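Local coordinates for protein D-mandelate dehydrogenase (Rhodotorula graminis, PDB 2W2K) that probably oxidises D-mandelate to the corresponding 2-oxoacid using NAD(+) as coenzyme, at residues Ala54-Leu58 with Thr320-Ile324; Asn108-Ala112 with Glu315-Thr320; Leu190-Ala196 with Ala208-Leu214; Val226-Tyr230 with Arg257-Ile261; Met246-Ile252 with Gly273-Gly279. All coordinates share one frame. Numbering follows the deposited sequence.

Contact 1 of 5, residues Ala54-Leu58 with Thr320-Ile324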
# COMPACT_ATOMS: atom_id res chain seq x y z
N ALA B 54 -26.68 25.47 20.83
CA ALA B 54 -25.92 24.55 19.96
C ALA B 54 -25.57 23.22 20.66
O ALA B 54 -25.61 23.12 21.91
CB ALA B 54 -24.61 25.26 19.45
N ILE B 55 -25.24 22.21 19.84
CA ILE B 55 -24.65 20.96 20.28
C ILE B 55 -23.36 20.72 19.46
O ILE B 55 -23.36 20.91 18.23
CB ILE B 55 -25.64 19.75 20.03
CG1 ILE B 55 -26.97 19.90 20.80
CG2 ILE B 55 -24.95 18.42 20.41
CD1 ILE B 55 -28.18 19.21 20.08
N ILE B 56 -22.29 20.25 20.13
CA ILE B 56 -21.01 19.86 19.48
C ILE B 56 -20.55 18.42 19.84
O ILE B 56 -20.72 17.94 20.99
CB ILE B 56 -19.86 20.93 19.81
CG1 ILE B 56 -18.69 20.85 18.78
CG2 ILE B 56 -19.43 20.87 21.28
CD1 ILE B 56 -17.63 22.00 18.84
N LYS B 57 -20.00 17.73 18.84
CA LYS B 57 -19.58 16.31 18.96
C LYS B 57 -18.22 16.20 18.24
O LYS B 57 -18.15 16.19 16.98
CB LYS B 57 -20.67 15.40 18.31
CG LYS B 57 -20.51 13.84 18.53
CD LYS B 57 -21.52 13.10 17.61
CE LYS B 57 -21.54 11.55 17.76
NZ LYS B 57 -20.28 10.85 17.33
N LEU B 58 -17.13 16.16 19.03
CA LEU B 58 -15.75 16.37 18.51
C LEU B 58 -15.07 15.15 17.84
O LEU B 58 -14.03 15.31 17.18
CB LEU B 58 -14.84 16.92 19.64
CG LEU B 58 -15.23 18.31 20.18
CD1 LEU B 58 -14.52 18.60 21.52
CD2 LEU B 58 -14.89 19.39 19.20
N THR B 320 -15.91 21.53 13.34
CA THR B 320 -17.02 21.62 14.34
C THR B 320 -17.03 22.97 15.08
O THR B 320 -18.08 23.62 15.17
CB THR B 320 -17.03 20.43 15.34
OG1 THR B 320 -15.76 20.30 16.00
CG2 THR B 320 -17.42 19.08 14.61
N MET B 321 -15.86 23.38 15.60
CA MET B 321 -15.76 24.65 16.36
C MET B 321 -16.03 25.87 15.47
O MET B 321 -16.80 26.77 15.85
CB MET B 321 -14.39 24.78 17.05
CG MET B 321 -14.14 23.77 18.21
SD MET B 321 -12.61 24.14 19.14
CE MET B 321 -11.58 22.73 18.75
N THR B 322 -15.40 25.91 14.29
CA THR B 322 -15.56 27.02 13.33
C THR B 322 -16.98 27.16 12.79
O THR B 322 -17.49 28.28 12.66
CB THR B 322 -14.50 26.91 12.14
OG1 THR B 322 -13.17 26.90 12.68
CG2 THR B 322 -14.64 28.08 11.16
N ASN B 323 -17.63 26.04 12.47
CA ASN B 323 -19.04 26.05 12.05
C ASN B 323 -19.96 26.77 13.06
O ASN B 323 -20.76 27.67 12.68
CB ASN B 323 -19.53 24.62 11.79
CG ASN B 323 -19.27 24.13 10.34
OD1 ASN B 323 -18.88 22.96 10.12
ND2 ASN B 323 -19.50 24.99 9.37
N ILE B 324 -19.84 26.41 14.33
CA ILE B 324 -20.71 26.99 15.39
C ILE B 324 -20.40 28.50 15.63
O ILE B 324 -21.32 29.33 15.80
CB ILE B 324 -20.66 26.12 16.68
CG1 ILE B 324 -21.32 24.74 16.44
CG2 ILE B 324 -21.34 26.83 17.86
CD1 ILE B 324 -21.01 23.70 17.54

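Contact 2 of 5, residues Asn108-Ala112 with Glu315-Thr320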
# COMPACT_ATOMS: atom_id res chain seq x y z
N ASN B 108 -22.12 18.22 9.10
CA ASN B 108 -21.11 17.17 9.32
C ASN B 108 -19.69 17.77 9.13
O ASN B 108 -19.52 19.00 9.19
CB ASN B 108 -21.35 15.95 8.41
CG ASN B 108 -21.32 16.30 6.91
OD1 ASN B 108 -20.81 17.33 6.50
ND2 ASN B 108 -21.86 15.38 6.08
N SER B 109 -18.68 16.92 8.95
CA SER B 109 -17.30 17.36 8.73
C SER B 109 -16.81 16.78 7.38
O SER B 109 -15.69 16.29 7.27
CB SER B 109 -16.40 16.96 9.93
OG SER B 109 -16.86 17.57 11.16
N ARG B 110 -17.68 16.85 6.36
CA ARG B 110 -17.34 16.43 4.98
C ARG B 110 -15.98 16.97 4.47
O ARG B 110 -15.69 18.19 4.55
CB ARG B 110 -18.49 16.80 4.00
CG ARG B 110 -18.20 16.51 2.51
CD ARG B 110 -19.30 17.06 1.57
NE ARG B 110 -19.62 18.47 1.80
CZ ARG B 110 -18.90 19.50 1.38
NH1 ARG B 110 -17.77 19.33 0.69
NH2 ARG B 110 -19.28 20.73 1.68
N GLY B 111 -15.17 16.05 3.93
CA GLY B 111 -13.87 16.37 3.35
C GLY B 111 -12.68 16.12 4.26
O GLY B 111 -11.57 15.96 3.78
N ALA B 112 -12.90 16.11 5.59
CA ALA B 112 -11.77 16.02 6.56
C ALA B 112 -10.91 14.77 6.37
O ALA B 112 -9.69 14.83 6.57
CB ALA B 112 -12.27 16.08 8.03
N GLU B 315 -8.77 18.17 11.70
CA GLU B 315 -9.79 18.81 10.86
C GLU B 315 -11.24 18.65 11.40
O GLU B 315 -12.05 19.59 11.25
CB GLU B 315 -9.61 18.44 9.37
CG GLU B 315 -10.50 19.22 8.39
CD GLU B 315 -10.04 20.67 8.08
OE1 GLU B 315 -9.08 21.21 8.71
OE2 GLU B 315 -10.69 21.28 7.19
N PHE B 316 -11.57 17.50 12.02
CA PHE B 316 -12.87 17.33 12.73
C PHE B 316 -13.05 18.43 13.81
O PHE B 316 -14.10 19.08 13.90
CB PHE B 316 -13.04 15.94 13.43
CG PHE B 316 -13.26 14.76 12.49
CD1 PHE B 316 -13.66 14.93 11.15
CD2 PHE B 316 -13.09 13.46 12.98
CE1 PHE B 316 -13.85 13.78 10.30
CE2 PHE B 316 -13.28 12.33 12.15
CZ PHE B 316 -13.67 12.51 10.81
N GLU B 317 -12.03 18.61 14.67
CA GLU B 317 -12.06 19.66 15.71
C GLU B 317 -12.15 21.07 15.12
O GLU B 317 -12.97 21.88 15.60
CB GLU B 317 -10.84 19.51 16.66
CG GLU B 317 -10.93 18.21 17.50
CD GLU B 317 -9.94 18.12 18.68
OE1 GLU B 317 -9.11 19.04 18.87
OE2 GLU B 317 -10.02 17.08 19.40
N ARG B 318 -11.35 21.38 14.09
CA ARG B 318 -11.42 22.72 13.44
C ARG B 318 -12.80 23.01 12.80
O ARG B 318 -13.36 24.09 13.00
CB ARG B 318 -10.31 22.92 12.37
CG ARG B 318 -10.24 24.40 11.81
CD ARG B 318 -9.27 24.51 10.60
NE ARG B 318 -9.86 23.95 9.37
CZ ARG B 318 -10.68 24.61 8.55
NH1 ARG B 318 -11.06 25.87 8.80
NH2 ARG B 318 -11.14 24.01 7.46
N LEU B 319 -13.35 22.04 12.04
CA LEU B 319 -14.65 22.26 11.36
C LEU B 319 -15.82 22.42 12.35
O LEU B 319 -16.64 23.34 12.22
CB LEU B 319 -14.93 21.13 10.33
CG LEU B 319 -14.13 21.20 9.00
CD1 LEU B 319 -14.37 19.90 8.21
CD2 LEU B 319 -14.52 22.44 8.18
N THR B 320 -15.91 21.53 13.34
CA THR B 320 -17.02 21.62 14.34
C THR B 320 -17.03 22.97 15.08
O THR B 320 -18.08 23.62 15.17
CB THR B 320 -17.03 20.43 15.34
OG1 THR B 320 -15.76 20.30 16.00
CG2 THR B 320 -17.42 19.08 14.61

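Contact 3 of 5, residues Leu190-Ala196 with Ala208-Leu214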
# COMPACT_ATOMS: atom_id res chain seq x y z
N LEU B 190 -8.56 3.98 -16.08
CA LEU B 190 -9.82 4.21 -15.33
C LEU B 190 -11.09 4.06 -16.18
O LEU B 190 -11.21 4.69 -17.23
CB LEU B 190 -9.83 5.61 -14.66
CG LEU B 190 -11.06 5.96 -13.78
CD1 LEU B 190 -11.15 5.10 -12.51
CD2 LEU B 190 -11.07 7.45 -13.41
N VAL B 191 -12.01 3.20 -15.72
CA VAL B 191 -13.42 3.14 -16.23
C VAL B 191 -14.34 3.39 -15.03
O VAL B 191 -14.03 2.94 -13.91
CB VAL B 191 -13.73 1.79 -16.92
CG1 VAL B 191 -15.18 1.75 -17.47
CG2 VAL B 191 -12.74 1.56 -18.08
N TYR B 192 -15.44 4.14 -15.23
CA TYR B 192 -16.35 4.45 -14.09
C TYR B 192 -17.85 4.39 -14.35
O TYR B 192 -18.31 4.63 -15.49
CB TYR B 192 -16.00 5.81 -13.44
CG TYR B 192 -16.51 7.07 -14.18
CD1 TYR B 192 -17.65 7.75 -13.71
CD2 TYR B 192 -15.84 7.59 -15.30
CE1 TYR B 192 -18.13 8.91 -14.35
CE2 TYR B 192 -16.33 8.75 -15.97
CZ TYR B 192 -17.47 9.41 -15.48
OH TYR B 192 -17.98 10.56 -16.09
N TYR B 193 -18.60 4.10 -13.29
CA TYR B 193 -20.06 4.33 -13.23
C TYR B 193 -20.36 5.38 -12.14
O TYR B 193 -19.85 5.28 -11.01
CB TYR B 193 -20.87 3.03 -12.96
CG TYR B 193 -22.31 3.36 -12.61
CD1 TYR B 193 -23.27 3.48 -13.61
CD2 TYR B 193 -22.68 3.68 -11.31
CE1 TYR B 193 -24.59 3.89 -13.31
CE2 TYR B 193 -23.98 4.08 -10.99
CZ TYR B 193 -24.93 4.17 -11.98
OH TYR B 193 -26.22 4.58 -11.65
N ASP B 194 -21.18 6.39 -12.48
CA ASP B 194 -21.80 7.27 -11.46
C ASP B 194 -23.13 7.85 -11.91
O ASP B 194 -23.43 7.91 -13.11
CB ASP B 194 -20.88 8.41 -11.02
CG ASP B 194 -21.06 8.77 -9.52
OD1 ASP B 194 -21.98 8.22 -8.84
OD2 ASP B 194 -20.26 9.56 -9.00
N VAL B 195 -23.94 8.27 -10.93
CA VAL B 195 -25.25 8.86 -11.22
C VAL B 195 -25.14 10.18 -12.03
O VAL B 195 -26.08 10.55 -12.73
CB VAL B 195 -26.08 9.04 -9.92
CG1 VAL B 195 -26.36 7.69 -9.29
CG2 VAL B 195 -25.35 9.93 -8.91
N ALA B 196 -24.01 10.87 -11.94
CA ALA B 196 -23.80 12.11 -12.70
C ALA B 196 -22.47 12.04 -13.46
O ALA B 196 -21.54 11.37 -12.99
CB ALA B 196 -23.84 13.31 -11.76
N ALA B 208 -10.61 9.27 -17.95
CA ALA B 208 -11.77 8.50 -17.48
C ALA B 208 -12.75 8.14 -18.60
O ALA B 208 -13.14 9.03 -19.37
CB ALA B 208 -12.51 9.27 -16.37
N GLU B 209 -13.11 6.85 -18.72
CA GLU B 209 -14.17 6.43 -19.66
C GLU B 209 -15.44 6.06 -18.87
O GLU B 209 -15.39 5.19 -18.02
CB GLU B 209 -13.70 5.22 -20.49
CG GLU B 209 -14.78 4.73 -21.47
CD GLU B 209 -14.46 3.38 -22.12
OE1 GLU B 209 -13.29 2.93 -22.09
OE2 GLU B 209 -15.40 2.77 -22.68
N ARG B 210 -16.56 6.74 -19.14
CA ARG B 210 -17.84 6.44 -18.46
C ARG B 210 -18.59 5.28 -19.14
O ARG B 210 -18.67 5.21 -20.39
CB ARG B 210 -18.73 7.70 -18.41
CG ARG B 210 -19.93 7.65 -17.43
CD ARG B 210 -20.86 8.89 -17.55
NE ARG B 210 -21.87 8.90 -16.47
CZ ARG B 210 -22.94 9.68 -16.41
NH1 ARG B 210 -23.22 10.55 -17.38
NH2 ARG B 210 -23.77 9.57 -15.37
N VAL B 211 -19.16 4.39 -18.34
CA VAL B 211 -20.14 3.39 -18.83
C VAL B 211 -21.53 3.63 -18.24
O VAL B 211 -21.67 4.35 -17.26
CB VAL B 211 -19.66 1.90 -18.65
CG1 VAL B 211 -18.36 1.64 -19.45
CG2 VAL B 211 -19.47 1.54 -17.16
N ASP B 212 -22.57 3.02 -18.85
CA ASP B 212 -23.97 3.32 -18.46
C ASP B 212 -24.56 2.47 -17.33
O ASP B 212 -25.51 2.91 -16.66
CB ASP B 212 -24.91 3.21 -19.68
CG ASP B 212 -24.49 4.14 -20.83
OD1 ASP B 212 -24.13 5.31 -20.57
OD2 ASP B 212 -24.52 3.68 -21.99
N SER B 213 -24.00 1.28 -17.10
CA SER B 213 -24.56 0.35 -16.10
C SER B 213 -23.50 -0.34 -15.21
O SER B 213 -22.31 -0.41 -15.58
CB SER B 213 -25.40 -0.72 -16.80
OG SER B 213 -24.57 -1.70 -17.41
N LEU B 214 -23.93 -0.87 -14.07
CA LEU B 214 -23.04 -1.60 -13.15
C LEU B 214 -22.52 -2.93 -13.72
O LEU B 214 -21.37 -3.32 -13.44
CB LEU B 214 -23.73 -1.85 -11.80
CG LEU B 214 -24.00 -0.62 -10.93
CD1 LEU B 214 -25.09 -0.90 -9.92
CD2 LEU B 214 -22.69 -0.16 -10.24
O HOH W 1 -22.30 6.34 -15.40

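Contact 4 of 5, residues Val226-Tyr230 with Arg257-Ile261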
# COMPACT_ATOMS: atom_id res chain seq x y z
N VAL B 226 -15.17 0.21 -4.58
CA VAL B 226 -16.50 0.68 -4.10
C VAL B 226 -16.37 1.94 -3.22
O VAL B 226 -15.79 1.88 -2.13
CB VAL B 226 -17.29 -0.46 -3.34
CG1 VAL B 226 -18.71 0.01 -2.91
CG2 VAL B 226 -17.38 -1.76 -4.21
N SER B 227 -16.94 3.07 -3.67
CA SER B 227 -16.95 4.34 -2.91
C SER B 227 -18.21 5.17 -3.25
O SER B 227 -18.16 6.05 -4.13
CB SER B 227 -15.66 5.15 -3.18
OG SER B 227 -15.57 6.30 -2.31
N VAL B 228 -19.31 4.88 -2.55
CA VAL B 228 -20.61 5.55 -2.74
C VAL B 228 -21.25 5.78 -1.36
O VAL B 228 -20.93 5.07 -0.40
CB VAL B 228 -21.62 4.69 -3.60
CG1 VAL B 228 -21.22 4.64 -5.07
CG2 VAL B 228 -21.80 3.28 -3.02
N PRO B 229 -22.18 6.75 -1.27
CA PRO B 229 -22.94 6.95 -0.02
C PRO B 229 -23.84 5.76 0.29
O PRO B 229 -24.46 5.21 -0.65
CB PRO B 229 -23.81 8.20 -0.32
CG PRO B 229 -23.21 8.83 -1.53
CD PRO B 229 -22.58 7.72 -2.32
N TYR B 230 -23.92 5.35 1.56
CA TYR B 230 -24.80 4.24 1.99
C TYR B 230 -26.22 4.75 2.33
O TYR B 230 -26.38 5.66 3.15
CB TYR B 230 -24.20 3.45 3.18
CG TYR B 230 -25.06 2.30 3.67
CD1 TYR B 230 -25.55 1.36 2.78
CD2 TYR B 230 -25.37 2.15 5.02
CE1 TYR B 230 -26.39 0.29 3.22
CE2 TYR B 230 -26.19 1.08 5.47
CZ TYR B 230 -26.69 0.16 4.57
OH TYR B 230 -27.50 -0.89 5.03
N ARG B 257 -19.42 1.61 3.05
CA ARG B 257 -20.01 0.97 4.24
C ARG B 257 -20.19 -0.54 4.00
O ARG B 257 -20.33 -0.99 2.85
CB ARG B 257 -21.35 1.64 4.63
CG ARG B 257 -21.23 3.06 5.23
CD ARG B 257 -20.59 3.07 6.65
NE ARG B 257 -19.91 4.35 6.90
CZ ARG B 257 -20.48 5.42 7.44
NH1 ARG B 257 -21.75 5.40 7.81
NH2 ARG B 257 -19.76 6.53 7.61
N GLY B 258 -20.17 -1.32 5.08
CA GLY B 258 -20.21 -2.80 4.98
C GLY B 258 -21.36 -3.39 4.14
O GLY B 258 -21.10 -4.21 3.25
N PRO B 259 -22.63 -3.00 4.42
CA PRO B 259 -23.74 -3.59 3.66
C PRO B 259 -23.86 -3.21 2.17
O PRO B 259 -24.78 -3.71 1.51
CB PRO B 259 -24.99 -3.12 4.42
CG PRO B 259 -24.47 -2.79 5.83
CD PRO B 259 -23.14 -2.12 5.49
N VAL B 260 -22.98 -2.36 1.65
CA VAL B 260 -23.01 -2.06 0.19
C VAL B 260 -22.71 -3.34 -0.65
O VAL B 260 -23.25 -3.51 -1.77
CB VAL B 260 -22.13 -0.83 -0.20
CG1 VAL B 260 -22.13 -0.60 -1.74
CG2 VAL B 260 -22.62 0.43 0.53
N ILE B 261 -21.89 -4.23 -0.08
CA ILE B 261 -21.61 -5.57 -0.68
C ILE B 261 -22.28 -6.70 0.13
O ILE B 261 -22.10 -6.78 1.34
CB ILE B 261 -20.09 -5.87 -0.76
CG1 ILE B 261 -19.34 -4.75 -1.52
CG2 ILE B 261 -19.85 -7.25 -1.43
CD1 ILE B 261 -17.78 -4.99 -1.68

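Contact 5 of 5, residues Met246-Ile252 with Gly273-Gly279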
# COMPACT_ATOMS: atom_id res chain seq x y z
N MET B 246 -18.43 -10.12 -13.51
CA MET B 246 -16.97 -9.91 -13.42
C MET B 246 -16.14 -10.96 -14.18
O MET B 246 -16.60 -12.08 -14.43
CB MET B 246 -16.52 -9.83 -11.94
CG MET B 246 -17.08 -8.58 -11.22
SD MET B 246 -16.50 -8.39 -9.50
CE MET B 246 -14.81 -7.80 -9.75
N LYS B 247 -14.91 -10.60 -14.56
CA LYS B 247 -14.07 -11.56 -15.27
C LYS B 247 -13.45 -12.59 -14.31
O LYS B 247 -13.24 -12.28 -13.14
CB LYS B 247 -13.04 -10.88 -16.17
CG LYS B 247 -11.97 -10.13 -15.49
CD LYS B 247 -11.10 -9.37 -16.53
CE LYS B 247 -11.77 -8.08 -16.95
NZ LYS B 247 -10.99 -7.32 -17.92
N PRO B 248 -13.18 -13.81 -14.80
CA PRO B 248 -12.51 -14.83 -13.96
C PRO B 248 -11.16 -14.34 -13.44
O PRO B 248 -10.38 -13.77 -14.21
CB PRO B 248 -12.31 -16.01 -14.94
CG PRO B 248 -13.45 -15.81 -15.96
CD PRO B 248 -13.47 -14.33 -16.16
N GLY B 249 -10.90 -14.56 -12.15
CA GLY B 249 -9.63 -14.15 -11.53
C GLY B 249 -9.49 -12.66 -11.20
O GLY B 249 -8.37 -12.15 -11.04
N SER B 250 -10.63 -11.97 -11.09
CA SER B 250 -10.65 -10.51 -10.77
C SER B 250 -10.64 -10.25 -9.24
O SER B 250 -10.53 -11.20 -8.42
CB SER B 250 -11.85 -9.85 -11.46
OG SER B 250 -13.05 -10.55 -11.15
N ARG B 251 -10.75 -8.96 -8.87
CA ARG B 251 -10.45 -8.47 -7.51
C ARG B 251 -11.45 -7.36 -7.13
O ARG B 251 -11.94 -6.64 -8.03
CB ARG B 251 -9.01 -7.91 -7.45
CG ARG B 251 -7.93 -8.89 -7.95
CD ARG B 251 -6.63 -8.18 -8.31
NE ARG B 251 -5.74 -9.05 -9.08
CZ ARG B 251 -5.85 -9.27 -10.40
NH1 ARG B 251 -6.83 -8.73 -11.14
NH2 ARG B 251 -4.96 -10.06 -10.99
N ILE B 252 -11.75 -7.22 -5.82
CA ILE B 252 -12.61 -6.09 -5.35
C ILE B 252 -12.18 -5.53 -3.99
O ILE B 252 -11.70 -6.29 -3.13
CB ILE B 252 -14.12 -6.49 -5.33
CG1 ILE B 252 -15.02 -5.27 -5.05
CG2 ILE B 252 -14.38 -7.64 -4.35
CD1 ILE B 252 -16.51 -5.55 -5.40
N GLY B 273 -13.79 -19.43 -7.30
CA GLY B 273 -12.65 -18.96 -8.11
C GLY B 273 -12.95 -17.79 -9.04
O GLY B 273 -12.07 -17.35 -9.80
N LYS B 274 -14.19 -17.29 -9.03
CA LYS B 274 -14.53 -16.10 -9.84
C LYS B 274 -13.63 -14.94 -9.44
O LYS B 274 -13.07 -14.23 -10.30
CB LYS B 274 -16.02 -15.72 -9.73
CG LYS B 274 -16.38 -14.27 -10.19
CD LYS B 274 -16.02 -13.95 -11.66
CE LYS B 274 -16.69 -14.87 -12.67
NZ LYS B 274 -18.12 -14.48 -12.93
N LEU B 275 -13.51 -14.72 -8.13
CA LEU B 275 -12.56 -13.74 -7.58
C LEU B 275 -11.29 -14.42 -7.09
O LEU B 275 -11.36 -15.46 -6.43
CB LEU B 275 -13.21 -12.98 -6.39
CG LEU B 275 -14.42 -12.05 -6.65
CD1 LEU B 275 -14.99 -11.60 -5.32
CD2 LEU B 275 -14.05 -10.84 -7.51
N LEU B 276 -10.12 -13.86 -7.45
CA LEU B 276 -8.83 -14.26 -6.87
C LEU B 276 -8.67 -13.77 -5.42
O LEU B 276 -8.18 -14.52 -4.52
CB LEU B 276 -7.68 -13.71 -7.74
CG LEU B 276 -6.25 -13.94 -7.20
CD1 LEU B 276 -5.92 -15.45 -7.23
CD2 LEU B 276 -5.21 -13.13 -7.97
N SER B 277 -9.05 -12.52 -5.19
CA SER B 277 -8.73 -11.82 -3.94
C SER B 277 -9.71 -10.66 -3.68
O SER B 277 -10.39 -10.17 -4.62
CB SER B 277 -7.27 -11.32 -3.96
OG SER B 277 -7.03 -10.52 -5.11
N ALA B 278 -9.83 -10.26 -2.42
CA ALA B 278 -10.71 -9.13 -2.01
C ALA B 278 -10.14 -8.41 -0.79
O ALA B 278 -9.39 -9.01 -0.00
CB ALA B 278 -12.17 -9.63 -1.74
N GLY B 279 -10.48 -7.11 -0.64
CA GLY B 279 -10.03 -6.30 0.52
C GLY B 279 -11.18 -5.50 1.12
O GLY B 279 -11.79 -4.70 0.42

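Contact 1 of 5, residues Ala54-Leu58 with Thr320-Ile324
Apolar packing carries this contact, and no hydrogen bond crosses it. Strand 54-57 runs nearly antiparallel to helix segment 320-324, with 167° between the short axes and a closest approach of 9.3 Å. Ala54 and Ile56, two residues apart on the strand, both direct their CA-to-CB bonds at the helix. Ile324 loses 67 Å² to the strand and meets both of them: its CG2 lies 4.0 Å from Ala54 CB and its CD1 3.8 Å from Ile56 CB. Ile56 in turn extends, with both chi angles trans, so that its CD1 comes within 4.0 Å of Met321 CG.

The strand is the middle one of a five-stranded parallel sheet in the order 2-1-3-4-5, the flavodoxin-like topology of the substrate-binding domain in this family. The helix 310-330 covers one face of that sheet, and helix 17-26 adds Phe23 beside Ile56 and Met321.

The hydroxyl of Thr320 and the amine of Lys57 have their partners outside the contact. Thr320 OG1 sits only 3.4 Å from Leu58 CD2 and 3.8 Å from Ile56 CD1, but it is hydrogen-bonded to the backbone oxygen of Phe316, one turn earlier in its own helix. Thr320 CG2 lies 3.8 Å from Lys57 O. The side chain of Lys57 starts away from the helix, and its NZ is hydrogen-bonded to Tyr67 OH and to the backbone oxygens of Asn62 and Ala59.

Contact 2 of 5, residues Asn108-Ala112 with Glu315-Thr320
A type II beta turn from Ser109 to Ala112 lies against one side of helix segment 315-320. The turn is closed by Ala112 N donating to Ser109 O at 3.3 Å, and Gly111 takes a positive phi of 99° at its third position. Just before it, Asn108 OD1 accepts from Arg110 N at 3.2 Å, an Asx turn. CA atoms come nearest at Ala112 and Glu315 (5.5 Å) and at Ser109 and Phe316 (6.0 Å).

Ala112 and Ser109, whose CA-to-CB bonds point at the helix, have 64 and 65 Å² covered. Ala112 CB rests 3.6 Å from Glu315 CG and 3.6 Å from Phe316 CE1, while Ser109 CB meets Phe316 CD1 at 3.6 Å and Leu319 CD1 at 4.0 Å. No hydrogen bond crosses the contact: Ser109 OG is bonded to the backbone oxygen of Ala86, and the carboxylate of Glu315 is held by Arg318 of the same helix in a salt bridge (NH2 to OE2, 2.8 Å).

The side chain of Phe316 lies about 6 Å from that of Gly307, and the side chain of Arg110 about 7 Å from that of Ala173, measured between nearest atoms; Gly307 and Ala173 are seen to bind NAD(+), though no coenzyme is bound to this chain. The turn links strand 105-107, an outer strand of the substrate-domain sheet, to helix 114-130, and it packs on the early part of helix 310-330.

Contact 3 of 5, residues Leu190-Ala196 with Ala208-Leu214
Three backbone hydrogen bonds join these parallel strands: Glu209 N to Leu190 O (3.2 Å), Tyr192 N to Glu209 O (3.0 Å) and Val211 N to Tyr192 O (3.0 Å). Beyond them the Arg210 side chain links the diverging segments. Its NH2 donates to Asp194 O at 2.8 Å, and its NE to a water at 2.8 Å; that water also accepts from Asp194 N (3.1 Å) and donates to Val211 O (2.8 Å). The extended arginine crosses the Tyr192 ring, with CG 4.0 Å from the ring centroid and 26° off its normal, a CH-pi contact. Tyr192 OH is hydrogen-bonded to Glu203, and Glu209 forms a salt bridge with Arg220.

Asp194, just past the end of strand 189-193, the second of the Rossmann fold, is seen to bind NAD(+); here its OD2 accepts from Leu171 N and its OD1 from Val195 N at 2.9 Å. On the face bearing Val191, CG1 of that residue meets Val211 CG1 at 3.7 Å. The pair closes a beta-alpha-beta unit through helix 200-206: strand 209-210 is one edge strand of the seven-stranded sheet, 189-193 is bonded on its other side to strand 165-169, and helix 214-220 packs against Val191 and Val211.

Contact 4 of 5, residues Val226-Tyr230 with Arg257-Ile261
Tyr230, Val260 and Val226 bury the most surface here, with 97, 68 and 46 Å² covered. Tyr230 swings its ring across the 3-10 segment 258-260: Pro259 CD lies over one ring face, Tyr230 CZ is 3.7 Å from Pro259 CB, and Tyr230 CD1 is 3.8 Å from Val260 CG2. Its CB also meets CG of Arg257 at 3.6 Å, a residue whose NH1 is hydrogen-bonded to the backbone oxygen of Gly90. Val260 fills the space between Tyr230 and the valines, its CG1 lying 3.7 Å from Val226 CG1 and 4.1 Å from Val228 CG2. Val226 completes the inner end, with CG2 4.1 Å from Ile261 CD1. No hydrogen bond crosses the contact; the two loops meet by van der Waals packing.

Val228 is seen to bind NAD(+), and the side chains of Val226 and Ala256, another such residue, lie about 4 Å apart, which puts the packing beside the coenzyme site. The loops follow the adjacent strands 223-226 and 250-254 at their C-terminal ends, and lead on to helices 240-245 and 263-271 respectively.

Contact 5 of 5, residues Met246-Ile252 with Gly273-Gly279
Leu275 sits in a hollow between Met246 and Ile252: Leu275 CD2 lies 3.9 Å from Met246 CE, and Leu275 CD1 4.1 Å from Ile252 CG2. The small Ala278 leaves room for Ile252, whose CG2 is 4.0 Å from Ala278 CB. Lys274 has the largest covered area, 84 Å², and curls back, its CD 4.2 Å from Met246 CB; its NZ reaches Met246 O only weakly (3.2 Å) and is also hydrogen-bonded to the backbone oxygen of Phe243. Gly249, in a type II turn with phi 78°, presents no side chain, and Leu276 CB packs on Gly249 O at 3.7 Å.

A beta bulge shifts the parallel register by one: Ser250 pairs with Leu275, but Arg251 with Ser277. Leu276, the extra residue, donates N to Ser250 O (2.9 Å) within the bulge, and beyond it Gly279 N reaches Ile252 O (2.9 Å). This Rossmann beta-alpha-beta unit runs through helix 263-271, which covers Leu275, while strand 223-226 flanks 250-254 and strand 299-301 flanks 275-280.

Contacts 1 and 2 share helix 310-330 and Thr320 and touch each other; they lie in the substrate domain, whereas contacts 3, 4 and 5 belong to the Rossmann domain. Contact 1 is wholly buried; the others are partly so, with contact 3 the most open, at the sheet edge. Chemistry follows place: helix-on-strand, turn-on-helix and loop-on-loop packing in contacts 1, 2 and 4 involves no hydrogen bond across, while contacts 3 and 5 pair neighbouring strands of one sheet through their backbones, about 20 Å apart between centres. Contact 4 meets contact 5 where Ile252 CD1 lies 4.0 Å from Ile261 CD1 and 4.1 Å from Val226 CG2.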